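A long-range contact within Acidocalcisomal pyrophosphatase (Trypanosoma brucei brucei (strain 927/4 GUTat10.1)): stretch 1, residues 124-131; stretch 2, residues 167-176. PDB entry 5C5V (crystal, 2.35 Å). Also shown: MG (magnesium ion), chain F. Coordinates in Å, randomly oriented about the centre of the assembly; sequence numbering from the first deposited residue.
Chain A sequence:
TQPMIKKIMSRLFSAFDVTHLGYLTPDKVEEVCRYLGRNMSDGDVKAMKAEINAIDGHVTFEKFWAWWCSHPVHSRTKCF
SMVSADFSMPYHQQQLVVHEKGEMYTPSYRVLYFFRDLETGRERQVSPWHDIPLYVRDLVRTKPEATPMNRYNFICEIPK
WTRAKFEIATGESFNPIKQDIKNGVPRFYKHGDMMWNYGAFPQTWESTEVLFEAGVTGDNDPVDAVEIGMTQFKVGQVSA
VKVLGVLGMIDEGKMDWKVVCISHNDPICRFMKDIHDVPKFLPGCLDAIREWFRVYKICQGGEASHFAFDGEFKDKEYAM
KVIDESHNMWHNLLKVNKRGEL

Stretch 1 124-131: RQVSPWHD
Stretch 2 167-176: EIATGESFNP

This is a mostly side-chain contact in which one buried hydrogen bond, between Ser127 and Asn175, is flanked by two aromatic rings that each take an aliphatic group over a face. It buries 486 Å², both sides summed.

Stretch 1 begins in a strand, with Gln125 at phi/psi -76/143, and turns at Ser127 (-101/126) into a short, weakly bonded helix. Ser127 caps it: OG (chi1 t) accepts from His130 N at 3.1 Å and, weakly, from Trp129 N at 3.1 Å. Ser127 N donates to Asp131 OD2 at 2.7 Å, and Asp131 N to Ser127 O at 2.8 Å.

Stretch 2 leaves its strand after Ile168. A type I turn, Ala169 to Glu172, is followed by a type II turn, Glu172 to Asn175. Phe174 (73/1) and Asn175 (46/53) both have positive phi. Ala169 N donates to Pro176 O at 2.8 Å, closing the loop.

The CA atoms of Ser127 and Phe174 lie 4.3 Å apart. Ser127 OG donates to Asn175 OD1 at 2.6 Å, so the capping hydroxyl also serves the contact. Asn175 (chi1 m, chi2 114°) points toward stretch 1; its ND2 donates to Ala169 O at 3.2 Å. An amide suits this place because it accepts on one side and donates on the other.

Phe174 O approaches Ser127 CA at 3.3 Å in a CA-H...O contact. The Phe174 side chain (chi1 m, chi2 -72°) remains exposed, but Gln125, extended with chi1 and chi2 both t, covers one face: Gln125 CG is 4.0 Å from the Phe174 ring centroid.

Trp129 (t, chi2 14°) is buried. Thr170 CG2 (chi1 p) sits 4.3 Å from the centroid of the Trp129 six-membered ring, over one face. Ile168 CG2 packs against Trp129 CB at 4.2 Å and Pro128 CG at 4.5 Å, an apolar patch.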

# COMPACT_ATOMS: atom_id res chain seq x y z
N ARG A 124 -2.21 10.43 -37.08
CA ARG A 124 -2.31 11.87 -37.30
C ARG A 124 -1.72 12.59 -36.10
O ARG A 124 -1.80 12.09 -34.97
CB ARG A 124 -3.77 12.31 -37.54
CG ARG A 124 -4.67 12.22 -36.33
CD ARG A 124 -6.14 12.48 -36.71
NE ARG A 124 -7.03 12.43 -35.55
CZ ARG A 124 -7.39 13.48 -34.81
NH1 ARG A 124 -6.95 14.70 -35.11
NH2 ARG A 124 -8.21 13.31 -33.78
N GLN A 125 -1.10 13.74 -36.34
CA GLN A 125 -0.58 14.51 -35.22
C GLN A 125 -1.75 15.20 -34.54
O GLN A 125 -2.71 15.61 -35.20
CB GLN A 125 0.47 15.53 -35.68
CG GLN A 125 1.12 16.25 -34.54
CD GLN A 125 2.29 17.11 -34.96
OE1 GLN A 125 2.66 17.14 -36.12
NE2 GLN A 125 2.86 17.82 -34.00
N VAL A 126 -1.67 15.29 -33.21
CA VAL A 126 -2.69 15.93 -32.40
C VAL A 126 -2.06 16.87 -31.38
O VAL A 126 -0.84 16.90 -31.21
CB VAL A 126 -3.56 14.90 -31.63
CG1 VAL A 126 -4.19 13.90 -32.59
CG2 VAL A 126 -2.72 14.17 -30.58
N SER A 127 -2.90 17.63 -30.69
CA SER A 127 -2.42 18.53 -29.66
C SER A 127 -2.64 17.93 -28.28
O SER A 127 -3.76 17.55 -27.95
CB SER A 127 -3.12 19.88 -29.75
OG SER A 127 -2.87 20.62 -28.57
N PRO A 128 -1.58 17.84 -27.46
CA PRO A 128 -1.77 17.32 -26.10
C PRO A 128 -2.74 18.20 -25.33
O PRO A 128 -3.48 17.74 -24.48
CB PRO A 128 -0.36 17.40 -25.50
CG PRO A 128 0.30 18.49 -26.26
CD PRO A 128 -0.21 18.34 -27.67
N TRP A 129 -2.74 19.49 -25.65
CA TRP A 129 -3.65 20.45 -25.04
C TRP A 129 -5.10 20.24 -25.48
O TRP A 129 -6.00 20.13 -24.65
CB TRP A 129 -3.17 21.86 -25.41
CG TRP A 129 -3.89 22.97 -24.73
CD1 TRP A 129 -4.72 22.90 -23.65
CD2 TRP A 129 -3.83 24.36 -25.09
NE1 TRP A 129 -5.17 24.15 -23.31
CE2 TRP A 129 -4.65 25.07 -24.19
CE3 TRP A 129 -3.17 25.07 -26.10
CZ2 TRP A 129 -4.83 26.45 -24.26
CZ3 TRP A 129 -3.35 26.44 -26.17
CH2 TRP A 129 -4.17 27.11 -25.26
N HIS A 130 -5.35 20.18 -26.79
CA HIS A 130 -6.73 20.17 -27.25
C HIS A 130 -7.32 18.78 -27.40
O HIS A 130 -8.51 18.60 -27.23
CB HIS A 130 -6.86 20.92 -28.58
CG HIS A 130 -6.28 22.30 -28.53
ND1 HIS A 130 -6.63 23.22 -27.57
CD2 HIS A 130 -5.37 22.91 -29.33
CE1 HIS A 130 -5.96 24.34 -27.77
NE2 HIS A 130 -5.19 24.17 -28.82
N ASP A 131 -6.49 17.80 -27.72
CA ASP A 131 -7.03 16.52 -28.17
C ASP A 131 -7.03 15.40 -27.13
O ASP A 131 -7.72 14.40 -27.31
CB ASP A 131 -6.29 16.09 -29.42
CG ASP A 131 -6.52 17.04 -30.57
OD1 ASP A 131 -7.70 17.26 -30.90
OD2 ASP A 131 -5.55 17.59 -31.11
N GLU A 167 7.22 22.73 -21.02
CA GLU A 167 5.91 23.35 -21.09
C GLU A 167 5.24 22.95 -22.40
O GLU A 167 5.90 22.81 -23.43
CB GLU A 167 6.00 24.88 -21.06
CG GLU A 167 6.17 25.53 -19.71
CD GLU A 167 6.15 27.06 -19.77
OE1 GLU A 167 5.95 27.62 -20.89
OE2 GLU A 167 6.34 27.71 -18.71
N ILE A 168 3.92 22.77 -22.37
CA ILE A 168 3.16 22.70 -23.60
C ILE A 168 3.33 24.03 -24.33
O ILE A 168 3.12 25.09 -23.73
CB ILE A 168 1.67 22.44 -23.32
CG1 ILE A 168 1.49 21.06 -22.69
CG2 ILE A 168 0.88 22.59 -24.60
CD1 ILE A 168 0.06 20.73 -22.34
N ALA A 169 3.78 23.99 -25.58
CA ALA A 169 3.97 25.21 -26.35
C ALA A 169 2.62 25.70 -26.90
O ALA A 169 2.17 25.29 -27.98
CB ALA A 169 4.97 25.00 -27.48
N THR A 170 1.99 26.60 -26.16
CA THR A 170 0.66 27.08 -26.49
C THR A 170 0.68 27.90 -27.78
O THR A 170 -0.35 28.14 -28.39
CB THR A 170 0.08 27.92 -25.35
OG1 THR A 170 0.99 28.99 -25.05
CG2 THR A 170 -0.07 27.06 -24.10
N GLY A 171 1.87 28.32 -28.18
CA GLY A 171 1.99 29.20 -29.33
C GLY A 171 2.25 28.48 -30.64
O GLY A 171 2.24 29.10 -31.68
N GLU A 172 2.52 27.18 -30.58
CA GLU A 172 2.86 26.44 -31.79
C GLU A 172 1.77 25.46 -32.19
O GLU A 172 1.07 24.91 -31.34
CB GLU A 172 4.18 25.68 -31.60
CG GLU A 172 5.35 26.58 -31.21
CD GLU A 172 6.61 25.80 -30.92
OE1 GLU A 172 6.69 24.60 -31.28
OE2 GLU A 172 7.54 26.38 -30.33
N SER A 173 1.63 25.25 -33.50
CA SER A 173 0.67 24.28 -34.04
C SER A 173 0.88 22.90 -33.44
O SER A 173 2.01 22.41 -33.40
CB SER A 173 0.80 24.18 -35.56
OG SER A 173 0.52 25.41 -36.18
N PHE A 174 -0.22 22.29 -33.00
CA PHE A 174 -0.22 20.96 -32.41
C PHE A 174 0.38 20.98 -30.99
O PHE A 174 0.46 19.95 -30.34
CB PHE A 174 0.51 19.95 -33.32
CG PHE A 174 -0.17 19.72 -34.67
CD1 PHE A 174 -1.35 19.00 -34.75
CD2 PHE A 174 0.38 20.23 -35.84
CE1 PHE A 174 -1.99 18.79 -36.00
CE2 PHE A 174 -0.25 20.04 -37.09
CZ PHE A 174 -1.43 19.31 -37.17
N ASN A 175 0.78 22.17 -30.54
CA ASN A 175 1.17 22.43 -29.15
C ASN A 175 2.11 21.37 -28.57
O ASN A 175 1.84 20.80 -27.53
CB ASN A 175 -0.07 22.56 -28.28
CG ASN A 175 -1.10 23.47 -28.88
OD1 ASN A 175 -2.18 23.03 -29.26
ND2 ASN A 175 -0.77 24.75 -29.00
N PRO A 176 3.21 21.10 -29.27
CA PRO A 176 4.17 20.15 -28.74
C PRO A 176 4.75 20.64 -27.42
O PRO A 176 4.67 21.83 -27.10
CB PRO A 176 5.25 20.10 -29.83
CG PRO A 176 5.15 21.43 -30.51
CD PRO A 176 3.68 21.72 -30.53
MG MG F . 5.45 29.51 -17.76
O HOH W 1 4.41 29.67 -19.72
O HOH W 2 4.71 31.44 -17.34
O HOH W 3 6.81 30.83 -18.50